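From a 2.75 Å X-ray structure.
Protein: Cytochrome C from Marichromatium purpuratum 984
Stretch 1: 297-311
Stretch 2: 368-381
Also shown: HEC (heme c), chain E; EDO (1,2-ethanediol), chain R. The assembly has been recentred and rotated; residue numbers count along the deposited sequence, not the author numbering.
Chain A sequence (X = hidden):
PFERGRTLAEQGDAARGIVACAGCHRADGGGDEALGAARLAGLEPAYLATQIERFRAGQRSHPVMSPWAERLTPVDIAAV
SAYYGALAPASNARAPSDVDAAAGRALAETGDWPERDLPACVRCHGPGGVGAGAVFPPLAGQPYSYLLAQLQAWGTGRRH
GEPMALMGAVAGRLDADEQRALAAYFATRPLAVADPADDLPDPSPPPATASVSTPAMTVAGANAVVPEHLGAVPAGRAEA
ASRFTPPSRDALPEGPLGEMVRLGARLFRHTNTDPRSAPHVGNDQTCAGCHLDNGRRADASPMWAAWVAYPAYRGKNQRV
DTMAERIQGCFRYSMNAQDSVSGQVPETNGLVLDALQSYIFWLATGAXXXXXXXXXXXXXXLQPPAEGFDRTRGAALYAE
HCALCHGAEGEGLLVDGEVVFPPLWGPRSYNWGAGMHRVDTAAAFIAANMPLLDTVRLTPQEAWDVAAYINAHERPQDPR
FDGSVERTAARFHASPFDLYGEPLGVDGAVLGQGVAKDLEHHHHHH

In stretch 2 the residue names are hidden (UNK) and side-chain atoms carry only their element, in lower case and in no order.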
ATOM      1  N   ARG A 297      17.204   9.021  -2.431  1.00 38.93           N
ATOM      2  CA  ARG A 297      17.975   9.648  -3.501  1.00 33.75           C
ATOM      3  C   ARG A 297      17.369   9.415  -4.877  1.00 38.69           C
ATOM      4  O   ARG A 297      17.325   8.276  -5.379  1.00 33.43           O
ATOM      5  CB  ARG A 297      19.387   9.105  -3.492  1.00 42.64           C
ATOM      6  CG  ARG A 297      20.260   9.644  -4.593  1.00 45.36           C
ATOM      7  CD  ARG A 297      20.763  11.000  -4.247  1.00 45.01           C
ATOM      8  NE  ARG A 297      21.944  11.360  -5.033  1.00 53.65           N
ATOM      9  CZ  ARG A 297      22.419  12.590  -5.157  1.00 41.28           C
ATOM     10  NH1 ARG A 297      21.826  13.617  -4.570  1.00 50.35           N
ATOM     11  NH2 ARG A 297      23.509  12.776  -5.850  1.00 45.62           N
ATOM     12  N   ALA A 298      16.941  10.500  -5.504  1.00 40.99           N
ATOM     13  CA  ALA A 298      16.560  10.411  -6.899  1.00 41.76           C
ATOM     14  C   ALA A 298      17.695   9.826  -7.726  1.00 43.71           C
ATOM     15  O   ALA A 298      18.882  10.113  -7.500  1.00 39.77           O
ATOM     16  CB  ALA A 298      16.204  11.780  -7.439  1.00 42.77           C
ATOM     17  N   ASP A 299      17.305   9.003  -8.694  1.00 41.70           N
ATOM     18  CA  ASP A 299      18.192   8.283  -9.605  1.00 39.98           C
ATOM     19  C   ASP A 299      18.991   7.180  -8.905  1.00 38.80           C
ATOM     20  O   ASP A 299      19.877   6.584  -9.524  1.00 32.76           O
ATOM     21  CB  ASP A 299      19.140   9.229 -10.334  1.00 32.68           C
ATOM     22  CG  ASP A 299      18.428  10.165 -11.313  1.00 44.56           C
ATOM     23  OD1 ASP A 299      17.381   9.795 -11.920  1.00 47.68           O
ATOM     24  OD2 ASP A 299      18.951  11.291 -11.493  1.00 47.95           O
ATOM     25  N   ALA A 300      18.661   6.852  -7.653  1.00 37.92           N
ATOM     26  CA  ALA A 300      19.174   5.677  -6.966  1.00 36.44           C
ATOM     27  C   ALA A 300      18.010   4.853  -6.414  1.00 35.73           C
ATOM     28  O   ALA A 300      17.993   4.473  -5.242  1.00 39.62           O
ATOM     29  CB  ALA A 300      20.147   6.070  -5.853  1.00 37.14           C
ATOM     30  N   SER A 301      17.008   4.566  -7.272  1.00 34.33           N
ATOM     31  CA  SER A 301      15.743   3.906  -6.913  1.00 40.03           C
ATOM     32  C   SER A 301      15.211   4.393  -5.577  1.00 42.23           C
ATOM     33  O   SER A 301      15.156   3.647  -4.582  1.00 37.48           O
ATOM     34  CB  SER A 301      15.864   2.394  -6.851  1.00 35.00           C
ATOM     35  OG  SER A 301      15.784   1.890  -8.148  1.00 51.85           O
ATOM     36  N   PRO A 302      14.807   5.642  -5.517  1.00 36.30           N
ATOM     37  CA  PRO A 302      14.198   6.134  -4.293  1.00 41.13           C
ATOM     38  C   PRO A 302      12.882   5.399  -4.036  1.00 37.69           C
ATOM     39  O   PRO A 302      12.178   4.963  -4.956  1.00 29.44           O
ATOM     40  CB  PRO A 302      14.013   7.630  -4.573  1.00 43.03           C
ATOM     41  CG  PRO A 302      13.864   7.704  -6.092  1.00 36.99           C
ATOM     42  CD  PRO A 302      14.783   6.626  -6.609  1.00 38.36           C
ATOM     43  N   MET A 303      12.572   5.245  -2.756  1.00 36.34           N
ATOM     44  CA  MET A 303      11.385   4.510  -2.365  1.00 36.51           C
ATOM     45  C   MET A 303      10.132   5.331  -2.582  1.00 38.98           C
ATOM     46  O   MET A 303       9.054   4.772  -2.839  1.00 38.46           O
ATOM     47  CB  MET A 303      11.515   4.098  -0.907  1.00 30.32           C
ATOM     48  CG  MET A 303      12.615   3.067  -0.678  1.00 35.65           C
ATOM     49  SD  MET A 303      12.253   1.424  -1.384  1.00 42.01           S
ATOM     50  CE  MET A 303      13.144   1.484  -2.937  1.00 39.10           C
ATOM     51  N   TRP A 304      10.249   6.652  -2.512  1.00 36.09           N
ATOM     52  CA  TRP A 304       9.064   7.469  -2.737  1.00 38.53           C
ATOM     53  C   TRP A 304       8.548   7.315  -4.162  1.00 37.00           C
ATOM     54  O   TRP A 304       7.346   7.390  -4.392  1.00 40.57           O
ATOM     55  CB  TRP A 304       9.330   8.932  -2.437  1.00 35.93           C
ATOM     56  CG  TRP A 304      10.632   9.479  -2.889  1.00 36.91           C
ATOM     57  CD1 TRP A 304      11.767   9.620  -2.140  1.00 36.75           C
ATOM     58  CD2 TRP A 304      10.928  10.021  -4.166  1.00 36.87           C
ATOM     59  NE1 TRP A 304      12.744  10.203  -2.879  1.00 37.00           N
ATOM     60  CE2 TRP A 304      12.249  10.471  -4.130  1.00 37.19           C
ATOM     61  CE3 TRP A 304      10.200  10.177  -5.343  1.00 43.64           C
ATOM     62  CZ2 TRP A 304      12.857  11.057  -5.223  1.00 34.38           C
ATOM     63  CZ3 TRP A 304      10.816  10.746  -6.432  1.00 36.53           C
ATOM     64  CH2 TRP A 304      12.124  11.178  -6.364  1.00 34.04           C
ATOM     65  N   ALA A 305       9.413   7.072  -5.129  1.00 36.67           N
ATOM     66  CA  ALA A 305       8.887   6.898  -6.474  1.00 34.19           C
ATOM     67  C   ALA A 305       8.260   5.533  -6.653  1.00 39.83           C
ATOM     68  O   ALA A 305       7.516   5.324  -7.615  1.00 44.41           O
ATOM     69  CB  ALA A 305       9.997   7.070  -7.516  1.00 44.27           C
ATOM     70  N   ALA A 306       8.544   4.607  -5.745  1.00 39.50           N
ATOM     71  CA  ALA A 306       8.055   3.248  -5.874  1.00 40.42           C
ATOM     72  C   ALA A 306       6.706   3.075  -5.193  1.00 39.13           C
ATOM     73  O   ALA A 306       5.848   2.357  -5.708  1.00 37.93           O
ATOM     74  CB  ALA A 306       9.070   2.274  -5.282  1.00 38.72           C
ATOM     75  N   TRP A 307       6.496   3.734  -4.053  1.00 34.88           N
ATOM     76  CA  TRP A 307       5.251   3.546  -3.314  1.00 41.65           C
ATOM     77  C   TRP A 307       4.018   3.769  -4.185  1.00 37.50           C
ATOM     78  O   TRP A 307       3.056   2.991  -4.123  1.00 39.11           O
ATOM     79  CB  TRP A 307       5.203   4.490  -2.117  1.00 41.87           C
ATOM     80  CG  TRP A 307       3.956   4.295  -1.305  1.00 49.05           C
ATOM     81  CD1 TRP A 307       2.820   5.083  -1.284  1.00 42.52           C
ATOM     82  CD2 TRP A 307       3.704   3.213  -0.424  1.00 45.25           C
ATOM     83  NE1 TRP A 307       1.897   4.539  -0.440  1.00 46.11           N
ATOM     84  CE2 TRP A 307       2.420   3.394   0.107  1.00 38.71           C
ATOM     85  CE3 TRP A 307       4.442   2.100  -0.030  1.00 45.20           C
ATOM     86  CZ2 TRP A 307       1.875   2.516   1.023  1.00 33.13           C
ATOM     87  CZ3 TRP A 307       3.885   1.223   0.877  1.00 43.62           C
ATOM     88  CH2 TRP A 307       2.621   1.432   1.383  1.00 44.11           C
ATOM     89  N   VAL A 308       4.025   4.826  -5.004  1.00 36.32           N
ATOM     90  CA  VAL A 308       2.848   5.206  -5.785  1.00 35.24           C
ATOM     91  C   VAL A 308       2.741   4.430  -7.074  1.00 37.54           C
ATOM     92  O   VAL A 308       1.814   4.671  -7.852  1.00 41.33           O
ATOM     93  CB  VAL A 308       2.841   6.699  -6.164  1.00 38.74           C
ATOM     94  CG1 VAL A 308       2.771   7.593  -4.921  1.00 36.27           C
ATOM     95  CG2 VAL A 308       4.112   7.055  -7.011  1.00 36.00           C
ATOM     96  N   ALA A 309       3.677   3.529  -7.328  1.00 38.84           N
ATOM     97  CA  ALA A 309       3.773   2.792  -8.580  1.00 39.85           C
ATOM     98  C   ALA A 309       3.299   1.347  -8.471  1.00 43.20           C
ATOM     99  O   ALA A 309       3.182   0.668  -9.496  1.00 41.11           O
ATOM    100  CB  ALA A 309       5.232   2.794  -9.062  1.00 41.26           C
ATOM    101  N   TYR A 310       3.077   0.846  -7.261  1.00 48.10           N
ATOM    102  CA  TYR A 310       2.641  -0.523  -7.044  1.00 45.77           C
ATOM    103  C   TYR A 310       1.260  -0.514  -6.394  1.00 48.16           C
ATOM    104  O   TYR A 310       0.957   0.377  -5.579  1.00 40.58           O
ATOM    105  CB  TYR A 310       3.621  -1.294  -6.147  1.00 42.22           C
ATOM    106  CG  TYR A 310       4.949  -1.602  -6.791  1.00 45.55           C
ATOM    107  CD1 TYR A 310       5.218  -2.856  -7.325  1.00 46.96           C
ATOM    108  CD2 TYR A 310       5.924  -0.640  -6.885  1.00 42.19           C
ATOM    109  CE1 TYR A 310       6.431  -3.129  -7.921  1.00 51.60           C
ATOM    110  CE2 TYR A 310       7.132  -0.912  -7.468  1.00 40.65           C
ATOM    111  CZ  TYR A 310       7.385  -2.139  -7.984  1.00 43.23           C
ATOM    112  OH  TYR A 310       8.604  -2.366  -8.570  1.00 50.09           O
ATOM    113  N   PRO A 311       0.407  -1.500  -6.708  1.00 45.34           N
ATOM    114  CA  PRO A 311       0.530  -2.681  -7.574  1.00 43.63           C
ATOM    115  C   PRO A 311       0.889  -2.425  -9.031  1.00 43.02           C
ATOM    116  O   PRO A 311       0.417  -1.436  -9.591  1.00 50.29           O
ATOM    117  CB  PRO A 311      -0.874  -3.279  -7.521  1.00 47.87           C
ATOM    118  CG  PRO A 311      -1.389  -2.897  -6.243  1.00 40.00           C
ATOM    119  CD  PRO A 311      -0.879  -1.506  -6.005  1.00 46.98           C
ATOM    120  N   UNK A 368       1.739  11.564  -5.896  1.00 42.20           N
ATOM    121  CA  UNK A 368       0.456  11.227  -6.536  1.00 42.61           C
ATOM    122  C   UNK A 368       0.296   9.744  -6.827  1.00 40.43           C
ATOM    123  O   UNK A 368       1.064   9.155  -7.589  1.00 38.72           O
ATOM    124  c   UNK A 368       0.496  12.043  -7.830  1.00 39.79           C
ATOM    125  c   UNK A 368       2.619  12.291  -6.804  1.00 34.19           C
ATOM    126  c   UNK A 368       1.932  12.124  -8.144  1.00 44.46           C
ATOM    127  N   UNK A 369      -0.762   9.166  -6.281  1.00 45.68           N
ATOM    128  CA  UNK A 369      -1.000   7.747  -6.445  1.00 36.49           C
ATOM    129  C   UNK A 369      -1.075   7.424  -7.924  1.00 38.65           C
ATOM    130  O   UNK A 369      -1.820   8.061  -8.675  1.00 37.82           O
ATOM    131  o   UNK A 369      -2.245   7.670  -4.353  1.00 42.75           O
ATOM    132  c   UNK A 369      -2.549   5.849  -5.863  1.00 39.18           C
ATOM    133  c   UNK A 369      -2.307   7.343  -5.745  1.00 37.58           C
ATOM    134  N   UNK A 370      -0.323   6.412  -8.339  1.00 42.48           N
ATOM    135  CA  UNK A 370      -0.469   5.860  -9.665  1.00 35.85           C
ATOM    136  C   UNK A 370       0.440   6.456 -10.699  1.00 36.75           C
ATOM    137  O   UNK A 370       0.393   6.021 -11.851  1.00 46.17           O
ATOM    138  N   UNK A 371       1.252   7.437 -10.319  1.00 42.29           N
ATOM    139  CA  UNK A 371       2.270   8.039 -11.171  1.00 42.69           C
ATOM    140  C   UNK A 371       3.440   7.072 -11.265  1.00 48.53           C
ATOM    141  O   UNK A 371       4.309   7.021 -10.379  1.00 46.88           O
ATOM    142  c   UNK A 371       2.706   9.375 -10.581  1.00 48.19           C
ATOM    143  c   UNK A 371       3.603  10.180 -11.520  1.00 56.44           C
ATOM    144  o   UNK A 371       4.213   9.594 -12.464  1.00 44.72           O
ATOM    145  o   UNK A 371       3.656  11.425 -11.309  1.00 57.70           O
ATOM    146  N   UNK A 372       3.479   6.311 -12.348  1.00 44.66           N
ATOM    147  CA  UNK A 372       4.509   5.291 -12.485  1.00 44.24           C
ATOM    148  C   UNK A 372       5.789   5.836 -13.109  1.00 46.00           C
ATOM    149  O   UNK A 372       6.695   5.052 -13.400  1.00 45.06           O
ATOM    150  c   UNK A 372       3.991   4.122 -13.316  1.00 39.19           C
ATOM    151  c   UNK A 372       2.570   3.746 -12.878  1.00 45.10           C
ATOM    152  o   UNK A 372       3.956   4.494 -14.691  1.00 48.23           O
ATOM    153  N   UNK A 373       5.869   7.146 -13.347  1.00 36.48           N
ATOM    154  CA  UNK A 373       7.017   7.784 -13.973  1.00 38.23           C
ATOM    155  C   UNK A 373       7.405   9.052 -13.240  1.00 38.75           C
ATOM    156  O   UNK A 373       7.714  10.077 -13.848  1.00 44.55           O
ATOM    157  c   UNK A 373       6.752   8.102 -15.440  1.00 40.73           C
ATOM    158  N   UNK A 374       7.393   9.019 -11.922  1.00 45.11           N
ATOM    159  CA  UNK A 374       7.902  10.162 -11.186  1.00 43.02           C
ATOM    160  C   UNK A 374       9.353  10.397 -11.570  1.00 40.27           C
ATOM    161  O   UNK A 374      10.120   9.451 -11.745  1.00 45.13           O
ATOM    162  c   UNK A 374       7.792   9.930  -9.674  1.00 39.78           C
ATOM    163  s   UNK A 374       6.540  10.064  -7.288  1.00 53.00           S
ATOM    164  c   UNK A 374       6.892  11.743  -6.843  1.00 40.57           C
ATOM    165  c   UNK A 374       6.412  10.200  -9.066  1.00 43.30           C
ATOM    166  N   UNK A 375       9.707  11.661 -11.777  1.00 46.51           N
ATOM    167  CA  UNK A 375      11.084  12.000 -12.085  1.00 42.50           C
ATOM    168  C   UNK A 375      11.991  11.610 -10.923  1.00 46.24           C
ATOM    169  O   UNK A 375      11.753  11.989  -9.771  1.00 53.58           O
ATOM    170  c   UNK A 375      11.207  13.487 -12.391  1.00 44.61           C
ATOM    171  o   UNK A 375      12.555  13.910 -12.261  1.00 50.06           O
ATOM    172  N   UNK A 376      13.030  10.842 -11.234  1.00 50.12           N
ATOM    173  CA  UNK A 376      13.951  10.326 -10.246  1.00 46.89           C
ATOM    174  C   UNK A 376      13.812   8.843 -10.018  1.00 41.81           C
ATOM    175  O   UNK A 376      14.622   8.265  -9.289  1.00 42.92           O
ATOM    176  N   UNK A 377      12.815   8.206 -10.608  1.00 44.21           N
ATOM    177  CA  UNK A 377      12.567   6.817 -10.296  1.00 46.23           C
ATOM    178  C   UNK A 377      13.657   5.937 -10.874  1.00 44.16           C
ATOM    179  O   UNK A 377      14.134   6.176 -11.985  1.00 46.19           O
ATOM    180  c   UNK A 377       8.331   2.432 -11.000  1.00 32.00           C
ATOM    181  n   UNK A 377       9.327   3.139 -10.510  1.00 36.79           N
ATOM    182  c   UNK A 377       9.599   4.502 -10.918  1.00 36.07           C
ATOM    183  n   UNK A 377       7.530   2.997 -11.885  1.00 29.08           N
ATOM    184  c   UNK A 377      11.229   6.385 -10.841  1.00 38.99           C
ATOM    185  n   UNK A 377       8.145   1.180 -10.609  1.00 31.43           N
ATOM    186  c   UNK A 377      10.818   5.055 -10.251  1.00 38.76           C
ATOM    187  N   UNK A 378      14.026   4.902 -10.118  1.00 43.20           N
ATOM    188  CA  UNK A 378      14.970   3.899 -10.585  1.00 42.08           C
ATOM    189  C   UNK A 378      16.346   4.470 -10.881  1.00 43.06           C
ATOM    190  O   UNK A 378      16.828   5.410 -10.248  1.00 42.10           O
ATOM    191  N   UNK A 379      16.980   3.883 -11.841  1.00 45.62           N
ATOM    192  CA  UNK A 379      18.269   4.330 -12.332  1.00 36.73           C
ATOM    193  C   UNK A 379      18.140   4.890 -13.733  1.00 40.95           C
ATOM    194  O   UNK A 379      17.331   4.395 -14.524  1.00 53.08           O
ATOM    195  c   UNK A 379      19.591   1.057 -11.012  1.00 33.44           C
ATOM    196  o   UNK A 379      19.874   0.284  -7.491  1.00 40.57           O
ATOM    197  c   UNK A 379      19.721   1.016  -8.639  1.00 41.99           C
ATOM    198  c   UNK A 379      19.392   3.085  -9.812  1.00 37.73           C
ATOM    199  c   UNK A 379      19.254   3.172 -12.365  1.00 34.92           C
ATOM    200  c   UNK A 379      19.734   0.353  -9.826  1.00 39.37           C
ATOM    201  c   UNK A 379      19.551   2.382  -8.611  1.00 39.76           C
ATOM    202  c   UNK A 379      19.411   2.423 -11.032  1.00 37.23           C
ATOM    203  N   UNK A 380      18.904   5.917 -14.096  1.00 46.49           N
ATOM    204  CA  UNK A 380      18.811   6.431 -15.479  1.00 43.10           C
ATOM    205  C   UNK A 380      19.332   5.405 -16.472  1.00 42.08           C
ATOM    206  O   UNK A 380      20.491   4.981 -16.397  1.00 47.39           O
ATOM    207  c   UNK A 380      19.745   8.065 -14.000  1.00 37.76           C
ATOM    208  c   UNK A 380      19.680   7.688 -15.452  1.00 35.17           C
ATOM    209  c   UNK A 380      19.726   6.789 -13.237  1.00 43.11           C
ATOM    210  N   UNK A 381      18.468   4.990 -17.388  1.00 48.93           N
ATOM    211  CA  UNK A 381      18.854   3.998 -18.382  1.00 52.79           C
ATOM    212  C   UNK A 381      19.863   4.594 -19.359  1.00 53.72           C
ATOM    213  O   UNK A 381      19.774   5.767 -19.736  1.00 43.80           O
ATOM    214  n   UNK A 381      14.992   0.074 -18.446  1.00 95.85           N
ATOM    215  c   UNK A 381      17.621   3.501 -19.130  1.00 64.38           C
ATOM    216  n   UNK A 381      15.258   2.065 -19.592  1.00 97.83           N
ATOM    217  n   UNK A 381      13.578   1.855 -18.019  1.00 93.55           N
ATOM    218  c   UNK A 381      17.746   2.091 -19.733  1.00 83.71           C
ATOM    219  c   UNK A 381      14.614   1.329 -18.684  1.00103.09           C
ATOM    220  c   UNK A 381      16.417   1.633 -20.385  1.00 88.52           C
TER
HETATM  221 FE   HEC E1003      15.850  -3.014  -4.001  1.00 47.04          FE
HETATM  222  CHA HEC E1003      13.995  -2.101  -6.842  1.00 38.93           C
HETATM  223  CHB HEC E1003      13.108  -2.303  -1.943  1.00 32.99           C
HETATM  224  CHC HEC E1003      17.630  -4.184  -1.186  1.00 34.12           C
HETATM  225  CHD HEC E1003      18.663  -3.319  -5.954  1.00 34.97           C
HETATM  226  NA  HEC E1003      13.918  -2.320  -4.348  1.00 36.84           N
HETATM  227  C1A HEC E1003      13.380  -2.034  -5.528  1.00 39.05           C
HETATM  228  C2A HEC E1003      11.974  -1.581  -5.439  1.00 37.41           C
HETATM  229  C3A HEC E1003      11.709  -1.629  -4.011  1.00 31.77           C
HETATM  230  C4A HEC E1003      12.980  -2.103  -3.410  1.00 34.84           C
HETATM  231  CMA HEC E1003      10.442  -1.249  -3.333  1.00 35.49           C
HETATM  232  CAA HEC E1003      11.077  -1.136  -6.566  1.00 39.57           C
HETATM  233  CBA HEC E1003      11.553   0.224  -7.067  1.00 33.86           C
HETATM  234  CGA HEC E1003      10.601   0.800  -8.102  1.00 37.48           C
HETATM  235  O1A HEC E1003      10.686   2.029  -8.324  1.00 28.28           O
HETATM  236  O2A HEC E1003       9.787   0.045  -8.715  1.00 37.06           O
HETATM  237  NB  HEC E1003      15.470  -3.217  -1.959  1.00 37.14           N
HETATM  238  C1B HEC E1003      14.318  -2.874  -1.342  1.00 37.08           C
HETATM  239  C2B HEC E1003      14.335  -3.151   0.098  1.00 30.60           C
HETATM  240  C3B HEC E1003      15.662  -3.711   0.316  1.00 34.52           C
HETATM  241  C4B HEC E1003      16.270  -3.716  -1.027  1.00 31.80           C
HETATM  242  CMB HEC E1003      13.268  -2.880   1.097  1.00 38.33           C
HETATM  243  CAB HEC E1003      16.233  -4.191   1.610  1.00 36.16           C
HETATM  244  CBB HEC E1003      15.399  -5.387   2.067  1.00 34.73           C
HETATM  245  NC  HEC E1003      17.802  -3.658  -3.635  1.00 43.70           N
HETATM  246  C1C HEC E1003      18.330  -4.058  -2.467  1.00 36.97           C
HETATM  247  C2C HEC E1003      19.778  -4.359  -2.556  1.00 31.13           C
HETATM  248  C3C HEC E1003      20.075  -4.110  -3.977  1.00 35.17           C
HETATM  249  C4C HEC E1003      18.777  -3.667  -4.535  1.00 32.01           C
HETATM  250  CMC HEC E1003      20.671  -4.826  -1.435  1.00 36.56           C
HETATM  251  CAC HEC E1003      21.387  -4.191  -4.736  1.00 36.03           C
HETATM  252  CBC HEC E1003      22.079  -5.497  -4.509  1.00 43.66           C
HETATM  253  ND  HEC E1003      16.232  -2.767  -6.036  1.00 43.60           N
HETATM  254  C1D HEC E1003      17.412  -2.944  -6.610  1.00 36.72           C
HETATM  255  C2D HEC E1003      17.387  -2.684  -8.060  1.00 40.61           C
HETATM  256  C3D HEC E1003      15.992  -2.321  -8.368  1.00 40.88           C
HETATM  257  C4D HEC E1003      15.385  -2.421  -7.012  1.00 42.11           C
HETATM  258  CMD HEC E1003      18.565  -2.815  -8.963  1.00 46.59           C
HETATM  259  CAD HEC E1003      15.344  -1.935  -9.686  1.00 45.00           C
HETATM  260  CBD HEC E1003      15.472  -2.975 -10.820  1.00 69.31           C
HETATM  261  CGD HEC E1003      14.823  -4.361 -10.622  1.00 84.74           C
HETATM  262  O1D HEC E1003      15.045  -5.081  -9.601  1.00 78.31           O
HETATM  263  O2D HEC E1003      14.081  -4.791 -11.546  1.00 93.03           O
HETATM  264  C1  EDO R1016      13.374   9.065 -14.877  1.00 55.47           C
HETATM  265  O1  EDO R1016      13.855  10.192 -14.110  1.00 71.24           O
HETATM  266  C2  EDO R1016      12.255   8.370 -14.120  1.00 55.76           C
HETATM  267  O2  EDO R1016      11.040   8.358 -14.891  1.00 63.19           O
HETATM  268  O   HOH W   1      16.181   7.586 -13.132  1.00 46.08           O
HETATM  269  O   HOH W   2      12.652   3.917  -7.408  1.00 41.23           O

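Position 368 has three side-chain carbons closing a ring onto its own backbone N, which defines Pro368. Its carbonyl O lies 3.3 Å from CB of Val308, although its CA-to-CB bond points away from stretch 1.

At 369 the first side-chain carbon carries one oxygen and one carbon. This fork could be drawn only as threonine, Thr369; its CB points away from stretch 1.

Position 370 has no side-chain atoms, and phi/psi of 93/-2 would jam a CB against the preceding carbonyl O. It is Gly370, within the type II turn that starts at Pro368, and its N donates to O of Val308 at 2.8 Å.

At 371 two carbons end in two oxygens. Asparagine would end in one oxygen and one nitrogen, so this is Asp371. OD2 accepts a hydrogen bond from N of residue 373 at 3.1 Å, while the backbone O of Asp371 sits 3.4 Å from CG2 of Val308.

Position 372 repeats the fork of one oxygen and one carbon: Thr372, whose CA is 4.3 Å from CB of Ala309. Position 373 has a single side-chain carbon, hence Ala373; it is exposed and makes no contact with stretch 1.

At 374 an unbranched chain runs carbon, carbon, sulfur, carbon, which is Met374. Its CB points toward stretch 1; SD lies 3.9 Å from CG2 of Val308 and CE 4.0 Å from CE3 of Trp304. The sulfur approaches the six-membered ring of Trp304 at its edge, 85° off the normal.

Position 375 has one carbon and one oxygen, Ser375. Its CA-to-CB bond points away, but the backbone O meets CH2 of Trp304 at 3.5 Å, near the plane of the ring.

Position 376 has no side-chain atoms. An ideal CB would fall 2.9 Å from CB of Ala298, a clash, and phi/psi of 109/-7 independently call for glycine: Gly376.

At 377 three carbons lead to a nitrogen and then a carbon bearing two more nitrogens, a guanidinium: Arg377. CG packs 3.5 Å from CB of Ala305, and CB of Ala309 lies over one guanidinium face, 3.6 Å from NH1. NE and NH2 donate to O1A and O2A of the heme c, both at 2.8 Å.

Position 378 lacks a side chain and has positive phi, 62°, fitting Gly378. At 379 a carbon bears a six-carbon ring with one oxygen, Tyr379; OG of Ser301 lies over one face. Position 380 closes three carbons onto N, Pro380, with CG 3.6 Å from OD1 of Asp299. Position 381 is another guanidinium chain, Arg381, poorly ordered and without contact.

The contact buries 845 Å² and combines backbone pairing with apolar packing. N of Asp299 donates to O of Gly376 at 2.8 Å (166°), and N of Ser301 to O of Gly378 at 3.1 Å (164°). Farther along, Met374 fills the space beside Trp304, Ala305 and Val308. Heme c joins the two stretches, since O2A accepts from both NH2 of Arg377 and OH of Tyr310, the latter at 2.7 Å.

Stretch 2 368-381: PTGDTAMSGRGYPR
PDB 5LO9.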